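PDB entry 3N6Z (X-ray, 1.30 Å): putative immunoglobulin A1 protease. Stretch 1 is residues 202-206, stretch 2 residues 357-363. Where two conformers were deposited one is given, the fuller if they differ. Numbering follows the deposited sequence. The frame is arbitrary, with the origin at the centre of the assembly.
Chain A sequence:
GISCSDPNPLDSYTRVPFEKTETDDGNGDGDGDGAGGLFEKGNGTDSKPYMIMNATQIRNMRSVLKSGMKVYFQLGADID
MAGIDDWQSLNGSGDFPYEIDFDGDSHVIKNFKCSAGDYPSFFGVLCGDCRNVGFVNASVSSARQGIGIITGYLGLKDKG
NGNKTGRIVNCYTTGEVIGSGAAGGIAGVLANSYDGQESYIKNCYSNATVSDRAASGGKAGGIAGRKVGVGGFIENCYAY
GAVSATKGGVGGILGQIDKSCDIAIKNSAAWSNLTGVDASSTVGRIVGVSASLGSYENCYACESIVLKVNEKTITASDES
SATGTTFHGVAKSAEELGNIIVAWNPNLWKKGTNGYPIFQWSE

Stretch 1 202-206: KNCYS
Stretch 2 (357-363) PIFQWSE

How do the two backbones lie? Stretch 1 turns a corner at Asn-203, whose phi/psi of 56/54 breaks the extended course, and by Tyr-205 (-137/164) it is a strand. Stretch 2 is extended at Ile-358 (-138/-176) and Phe-359 (-89/160), then folds into a type I beta turn from Phe-359 to Ser-362, closed by Ser-362 N donating to Phe-359 O at 3.1 Å. The two strands run obliquely, more opposed than alongside, and are not paired as a sheet. No backbone hydrogen bond joins the stretches; the nearest CA atoms, those of Tyr-205 and Ile-358, stand 7.7 Å apart.

What does Tyr-205 contribute? It covers the most surface, its CA-to-CB bond pointing toward stretch 2, with chi1 71° (p) and chi2 -89°. This conformation carries the ring along Phe-359 and Ile-358 until its hydroxyl reaches the turn. Tyr-205 CZ lies 4.0 Å from Ile-358 CG2, an apolar contact beside the polar tip.

How does Phe-359 meet that ring? Its CA-to-CB bond points sideways, but chi1 -59° (m) and chi2 -29° bring the ring end nearer. The edge of Tyr-205 points at the face of Phe-359, planes at 81° and centroids 5.0 Å apart, with Tyr-205 CD1 3.7 Å from Phe-359 CE1. Such a T-shaped pair sets ring hydrogens against pi electrons. Further along, Phe-359 CZ comes within 3.3 Å of Asn-203 O, so the ring also packs against the corner.

Where does the tyrosine hydroxyl find its partner? Ser-362, with chi1 -63° (m) and CA-to-CB pointing toward stretch 1, places OG 2.7 Å from Tyr-205 OH in a short hydrogen bond in which either could be the donor. Ser-362 OG also accepts from Phe-359 N at 2.9 Å, with an angle of 146° at the hydrogen, so one serine hydroxyl ties the turn to itself and to the tyrosine.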

# COMPACT_ATOMS: atom_id res chain seq x y z
N LYS A 202 2.88 -5.87 -5.88
CA LYS A 202 2.76 -6.29 -7.27
C LYS A 202 1.30 -6.29 -7.72
O LYS A 202 0.44 -6.81 -7.00
CB LYS A 202 3.33 -7.70 -7.43
CG LYS A 202 3.23 -8.29 -8.85
CD LYS A 202 3.83 -9.67 -8.97
CE LYS A 202 3.76 -10.16 -10.41
NZ LYS A 202 4.53 -9.26 -11.34
N ASN A 203 1.04 -5.77 -8.93
CA ASN A 203 -0.29 -5.78 -9.50
C ASN A 203 -1.31 -5.09 -8.56
O ASN A 203 -2.35 -5.66 -8.22
CB ASN A 203 -0.74 -7.20 -9.90
CG ASN A 203 -0.24 -7.60 -11.28
OD1 ASN A 203 -0.31 -6.81 -12.25
ND2 ASN A 203 0.31 -8.80 -11.37
N CYS A 204 -0.97 -3.87 -8.20
CA CYS A 204 -1.82 -3.03 -7.35
C CYS A 204 -2.02 -1.66 -7.92
O CYS A 204 -1.21 -1.15 -8.68
CB CYS A 204 -1.22 -2.86 -5.93
SG CYS A 204 -1.09 -4.40 -4.98
N TYR A 205 -3.12 -1.03 -7.57
CA TYR A 205 -3.32 0.38 -7.86
C TYR A 205 -3.93 1.11 -6.66
O TYR A 205 -4.49 0.49 -5.74
CB TYR A 205 -4.17 0.60 -9.13
CG TYR A 205 -5.64 0.27 -9.02
CD1 TYR A 205 -6.09 -1.00 -9.29
CD2 TYR A 205 -6.58 1.23 -8.67
CE1 TYR A 205 -7.45 -1.32 -9.21
CE2 TYR A 205 -7.95 0.94 -8.62
CZ TYR A 205 -8.38 -0.35 -8.89
OH TYR A 205 -9.74 -0.68 -8.81
N SER A 206 -3.84 2.43 -6.69
CA SER A 206 -4.52 3.26 -5.73
C SER A 206 -5.02 4.54 -6.36
O SER A 206 -4.35 5.10 -7.24
CB SER A 206 -3.60 3.61 -4.58
OG SER A 206 -4.23 4.35 -3.55
N PRO A 357 -7.49 2.43 -15.69
CA PRO A 357 -7.62 0.99 -15.56
C PRO A 357 -7.93 0.56 -14.12
O PRO A 357 -7.49 1.21 -13.16
CB PRO A 357 -6.25 0.46 -16.00
CG PRO A 357 -5.73 1.50 -16.89
CD PRO A 357 -6.20 2.79 -16.29
N ILE A 358 -8.70 -0.50 -14.01
CA ILE A 358 -9.09 -1.09 -12.74
C ILE A 358 -8.99 -2.62 -12.88
O ILE A 358 -8.54 -3.11 -13.89
CB ILE A 358 -10.50 -0.58 -12.28
CG1 ILE A 358 -11.57 -0.96 -13.31
CG2 ILE A 358 -10.47 0.93 -12.04
CD1 ILE A 358 -12.98 -0.63 -12.89
N PHE A 359 -9.40 -3.36 -11.86
CA PHE A 359 -9.42 -4.80 -11.99
C PHE A 359 -10.76 -5.23 -12.55
O PHE A 359 -11.77 -4.54 -12.38
CB PHE A 359 -9.19 -5.52 -10.65
CG PHE A 359 -7.88 -5.21 -9.96
CD1 PHE A 359 -6.73 -4.87 -10.64
CD2 PHE A 359 -7.83 -5.33 -8.58
CE1 PHE A 359 -5.55 -4.64 -9.96
CE2 PHE A 359 -6.65 -5.14 -7.89
CZ PHE A 359 -5.52 -4.76 -8.59
N GLN A 360 -10.78 -6.43 -13.10
CA GLN A 360 -12.02 -6.98 -13.63
C GLN A 360 -13.07 -7.14 -12.53
O GLN A 360 -14.26 -7.05 -12.81
CB GLN A 360 -11.72 -8.27 -14.35
CG GLN A 360 -11.03 -7.93 -15.68
CD GLN A 360 -10.55 -9.09 -16.45
OE1 GLN A 360 -11.18 -10.15 -16.45
NE2 GLN A 360 -9.40 -8.93 -17.13
N TRP A 361 -12.62 -7.32 -11.28
CA TRP A 361 -13.49 -7.47 -10.12
C TRP A 361 -13.63 -6.22 -9.24
O TRP A 361 -14.30 -6.25 -8.23
CB TRP A 361 -13.01 -8.63 -9.28
CG TRP A 361 -11.58 -8.64 -8.88
CD1 TRP A 361 -10.58 -9.29 -9.52
CD2 TRP A 361 -10.98 -8.03 -7.71
NE1 TRP A 361 -9.38 -9.11 -8.85
CE2 TRP A 361 -9.61 -8.37 -7.72
CE3 TRP A 361 -11.47 -7.27 -6.64
CZ2 TRP A 361 -8.71 -7.96 -6.72
CZ3 TRP A 361 -10.59 -6.86 -5.66
CH2 TRP A 361 -9.22 -7.20 -5.71
N SER A 362 -13.02 -5.10 -9.62
CA SER A 362 -13.15 -3.86 -8.87
C SER A 362 -14.59 -3.44 -8.78
O SER A 362 -15.37 -3.60 -9.74
CB SER A 362 -12.29 -2.74 -9.48
OG SER A 362 -10.90 -3.04 -9.44
N GLU A 363 -14.97 -2.91 -7.62
CA GLU A 363 -16.30 -2.36 -7.44
C GLU A 363 -16.50 -1.17 -8.39
O GLU A 363 -15.59 -0.35 -8.61
CB GLU A 363 -16.55 -1.94 -5.99
CG GLU A 363 -18.01 -1.61 -5.77
CD GLU A 363 -18.37 -1.27 -4.36
OE1 GLU A 363 -17.89 -0.23 -3.87
OE2 GLU A 363 -19.21 -1.99 -3.77
OXT GLU A 363 -17.60 -1.02 -8.96